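Local coordinates for protein carboxyl esterase NP (Bacillus subtilis, PDB 4CCW) that catalyses the hydrolysis of carboxylic esters, naproxen esters among them, to an alcohol and a carboxylate, at residues A[69-74]-A[275-280]. Residues are numbered along the deposited sequence; the frame is centred on the assembly and turned at random.
Sequences MWYPNI and LSMEQP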
ATOM      1  N   MET A  69       6.120   6.576  -1.512  1.00 27.47           N
ATOM      2  CA  MET A  69       6.881   5.755  -0.555  1.00 27.98           C
ATOM      3  C   MET A  69       7.792   4.726  -1.217  1.00 27.47           C
ATOM      4  O   MET A  69       8.680   4.192  -0.565  1.00 28.05           O
ATOM      5  CB  MET A  69       5.968   5.037   0.449  1.00 27.22           C
ATOM      6  CG  MET A  69       5.125   3.914  -0.131  1.00 26.82           C
ATOM      7  SD  MET A  69       4.433   2.868   1.173  1.00 27.07           S
ATOM      8  CE  MET A  69       5.783   1.749   1.542  1.00 26.77           C
ATOM      9  N   TRP A  70       7.560   4.448  -2.495  1.00 28.00           N
ATOM     10  CA  TRP A  70       8.308   3.393  -3.207  1.00 27.91           C
ATOM     11  C   TRP A  70       9.685   3.790  -3.700  1.00 29.69           C
ATOM     12  O   TRP A  70      10.331   3.023  -4.436  1.00 29.45           O
ATOM     13  CB  TRP A  70       7.476   2.841  -4.359  1.00 27.74           C
ATOM     14  CG  TRP A  70       6.170   2.215  -3.933  1.00 26.98           C
ATOM     15  CD1 TRP A  70       4.884   2.632  -4.249  1.00 26.25           C
ATOM     16  CD2 TRP A  70       5.991   1.015  -3.099  1.00 26.10           C
ATOM     17  NE1 TRP A  70       3.943   1.813  -3.661  1.00 26.21           N
ATOM     18  CE2 TRP A  70       4.545   0.816  -2.970  1.00 26.41           C
ATOM     19  CE3 TRP A  70       6.857   0.125  -2.464  1.00 26.73           C
ATOM     20  CZ2 TRP A  70       4.009  -0.244  -2.238  1.00 25.17           C
ATOM     21  CZ3 TRP A  70       6.304  -0.934  -1.727  1.00 26.05           C
ATOM     22  CH2 TRP A  70       4.913  -1.106  -1.616  1.00 25.92           C
ATOM     23  N   TYR A  71      10.176   4.959  -3.278  1.00 30.64           N
ATOM     24  CA  TYR A  71      11.482   5.446  -3.766  1.00 31.74           C
ATOM     25  C   TYR A  71      12.689   4.518  -3.520  1.00 31.98           C
ATOM     26  O   TYR A  71      13.620   4.531  -4.330  1.00 32.44           O
ATOM     27  CB  TYR A  71      11.776   6.896  -3.317  1.00 32.87           C
ATOM     28  CG  TYR A  71      12.001   7.079  -1.832  1.00 32.85           C
ATOM     29  CD1 TYR A  71      13.257   6.883  -1.268  1.00 33.67           C
ATOM     30  CD2 TYR A  71      10.949   7.454  -0.987  1.00 32.57           C
ATOM     31  CE1 TYR A  71      13.462   7.035   0.095  1.00 34.33           C
ATOM     32  CE2 TYR A  71      11.145   7.624   0.373  1.00 32.90           C
ATOM     33  CZ  TYR A  71      12.395   7.407   0.912  1.00 33.85           C
ATOM     34  OH  TYR A  71      12.595   7.565   2.260  1.00 34.44           O
ATOM     35  N   PRO A  72      12.676   3.702  -2.437  1.00 31.79           N
ATOM     36  CA  PRO A  72      13.829   2.819  -2.201  1.00 32.47           C
ATOM     37  C   PRO A  72      13.805   1.527  -3.013  1.00 32.15           C
ATOM     38  O   PRO A  72      14.764   0.750  -2.968  1.00 32.32           O
ATOM     39  CB  PRO A  72      13.707   2.454  -0.715  1.00 32.50           C
ATOM     40  CG  PRO A  72      12.628   3.316  -0.150  1.00 32.49           C
ATOM     41  CD  PRO A  72      11.746   3.679  -1.296  1.00 30.78           C
ATOM     42  N   ASN A  73      12.717   1.297  -3.734  1.00 31.22           N
ATOM     43  CA  ASN A  73      12.468  -0.009  -4.340  1.00 31.02           C
ATOM     44  C   ASN A  73      12.327   0.104  -5.838  1.00 31.58           C
ATOM     45  O   ASN A  73      12.533  -0.867  -6.562  1.00 31.69           O
ATOM     46  CB  ASN A  73      11.178  -0.627  -3.781  1.00 30.09           C
ATOM     47  CG  ASN A  73      11.016  -0.408  -2.295  1.00 29.41           C
ATOM     48  OD1 ASN A  73      10.251   0.469  -1.873  1.00 30.10           O
ATOM     49  ND2 ASN A  73      11.755  -1.177  -1.486  1.00 30.26           N
ATOM     50  N   ILE A  74      11.979   1.299  -6.301  1.00 31.74           N
ATOM     51  CA  ILE A  74      11.534   1.469  -7.675  1.00 32.67           C
ATOM     52  C   ILE A  74      12.650   1.299  -8.722  1.00 34.12           C
ATOM     53  O   ILE A  74      12.379   0.836  -9.822  1.00 34.88           O
ATOM     54  CB  ILE A  74      10.759   2.796  -7.871  1.00 33.24           C
ATOM     55  CG1 ILE A  74       9.997   2.796  -9.209  1.00 32.97           C
ATOM     56  CG2 ILE A  74      11.686   4.001  -7.758  1.00 33.75           C
ATOM     57  CD1 ILE A  74       8.872   1.784  -9.286  1.00 33.49           C
ATOM     58  N   LEU A 275       8.700  -2.368   6.135  1.00 24.41           N
ATOM     59  CA  LEU A 275       9.880  -3.167   5.846  1.00 25.17           C
ATOM     60  C   LEU A 275      10.546  -2.871   4.489  1.00 26.24           C
ATOM     61  O   LEU A 275      11.755  -3.048   4.329  1.00 26.71           O
ATOM     62  CB  LEU A 275       9.566  -4.664   6.041  1.00 25.01           C
ATOM     63  CG  LEU A 275       8.412  -5.337   5.307  1.00 24.01           C
ATOM     64  CD1 LEU A 275       8.829  -5.678   3.887  1.00 24.06           C
ATOM     65  CD2 LEU A 275       8.008  -6.623   6.020  1.00 23.85           C
ATOM     66  N   SER A 276       9.752  -2.396   3.532  1.00 25.84           N
ATOM     67  CA  SER A 276      10.256  -1.987   2.217  1.00 27.29           C
ATOM     68  C   SER A 276      11.221  -0.789   2.292  1.00 28.35           C
ATOM     69  O   SER A 276      12.092  -0.622   1.423  1.00 29.81           O
ATOM     70  CB  SER A 276       9.073  -1.660   1.290  1.00 26.47           C
ATOM     71  OG  SER A 276       8.273  -0.616   1.829  1.00 27.48           O
ATOM     72  N   MET A 277      11.070   0.022   3.338  1.00 28.50           N
ATOM     73  CA  MET A 277      11.873   1.238   3.535  1.00 30.13           C
ATOM     74  C   MET A 277      13.034   0.985   4.488  1.00 31.21           C
ATOM     75  O   MET A 277      14.095   1.616   4.368  1.00 33.14           O
ATOM     76  CB  MET A 277      10.987   2.404   4.036  1.00 30.24           C
ATOM     77  CG  MET A 277       9.820   2.720   3.101  1.00 29.95           C
ATOM     78  SD  MET A 277       8.805   4.165   3.444  1.00 31.02           S
ATOM     79  CE  MET A 277       9.816   5.444   2.705  1.00 33.16           C
ATOM     80  N   GLU A 278      12.851   0.031   5.400  1.00 30.19           N
ATOM     81  CA  GLU A 278      13.909  -0.338   6.350  1.00 31.52           C
ATOM     82  C   GLU A 278      14.912  -1.323   5.781  1.00 31.90           C
ATOM     83  O   GLU A 278      16.101  -1.240   6.081  1.00 33.45           O
ATOM     84  CB  GLU A 278      13.315  -0.898   7.633  1.00 31.11           C
ATOM     85  CG  GLU A 278      12.429   0.100   8.359  1.00 31.82           C
ATOM     86  CD  GLU A 278      11.454  -0.583   9.289  1.00 30.92           C
ATOM     87  OE1 GLU A 278      10.993  -1.695   8.965  1.00 30.54           O
ATOM     88  OE2 GLU A 278      11.165  -0.007  10.349  1.00 32.24           O
ATOM     89  N   GLN A 279      14.442  -2.266   4.976  1.00 30.59           N
ATOM     90  CA  GLN A 279      15.354  -3.246   4.419  1.00 31.94           C
ATOM     91  C   GLN A 279      15.195  -3.349   2.897  1.00 31.95           C
ATOM     92  O   GLN A 279      14.879  -4.417   2.381  1.00 31.31           O
ATOM     93  CB  GLN A 279      15.214  -4.603   5.144  1.00 31.25           C
ATOM     94  CG  GLN A 279      15.677  -4.595   6.616  1.00 32.11           C
ATOM     95  CD  GLN A 279      17.191  -4.466   6.797  1.00 34.72           C
ATOM     96  OE1 GLN A 279      17.958  -4.833   5.921  1.00 35.89           O
ATOM     97  NE2 GLN A 279      17.621  -3.954   7.952  1.00 35.70           N
ATOM     98  N   PRO A 280      15.430  -2.231   2.167  1.00 33.07           N
ATOM     99  CA  PRO A 280      15.173  -2.262   0.719  1.00 33.28           C
ATOM    100  C   PRO A 280      16.057  -3.245  -0.052  1.00 34.46           C
ATOM    101  O   PRO A 280      15.562  -3.902  -0.959  1.00 33.93           O
ATOM    102  CB  PRO A 280      15.457  -0.822   0.268  1.00 34.61           C
ATOM    103  CG  PRO A 280      16.375  -0.278   1.308  1.00 35.67           C
ATOM    104  CD  PRO A 280      15.919  -0.904   2.595  1.00 33.92           C
TER
HETATM  105  O   HOH W   1       9.070   1.481   0.306  1.00 25.98           O
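Asn73 reaches across to the short helix 275-278 and gives an amide hydrogen of ND2 to the carbonyl oxygen of Ser276, 3.0 Å away. The bond is nearly straight, 165° at the hydrogen; the acceptor lies close to the amide plane, whereas the donor stands 30° out of the carbonyl plane. ND2 also bonds to OD1 of Asn284 on helix 280-291, and Asn284 ND2 in turn bonds to Pro72 O. On the other branch of the Asn73 amide, OD1 accepts a hydrogen bond from a water at 2.7 Å. This water also donates to Met69 O and accepts from Ser276 OG, so three polar atoms from both segments are satisfied around one site, and the Asn73 amide is gripped at both ends. Beside it the close contact is that of Met69, which turns at chi3 (-83°) to bring CE within 3.4 Å of Ser276 OG; CZ3 of the Trp70 ring approaches the same hydroxyl obliquely and more loosely. Leu128 of strand 123-128 backs Met69, Trp70 and Ser276. In this alpha/beta hydrolase fold, the contact ties the loop between strand 56-60 and helix 74-80 to the short helix that follows His273, probably the active-site proton acceptor, whose side chain is about 8 Å from that of Met69. The bound (2-hydroxyethoxy)acetic acid is about 7 Å from the Met69 side chain. Away from the water the contact turns apolar; Met277 stays buried, while Tyr71, Pro72 and Pro280 are partly exposed. Met277 bends at chi3, and its CE meets the Tyr71 ring obliquely, 3.5 Å from CE2, with the two side chains crossing at roughly a right angle; Phe196 of helix 194-205 touches both, and Tyr71 OH bonds to His193 N. Farther along, Pro72 and Pro280 touch through their CB atoms, 3.8 Å apart.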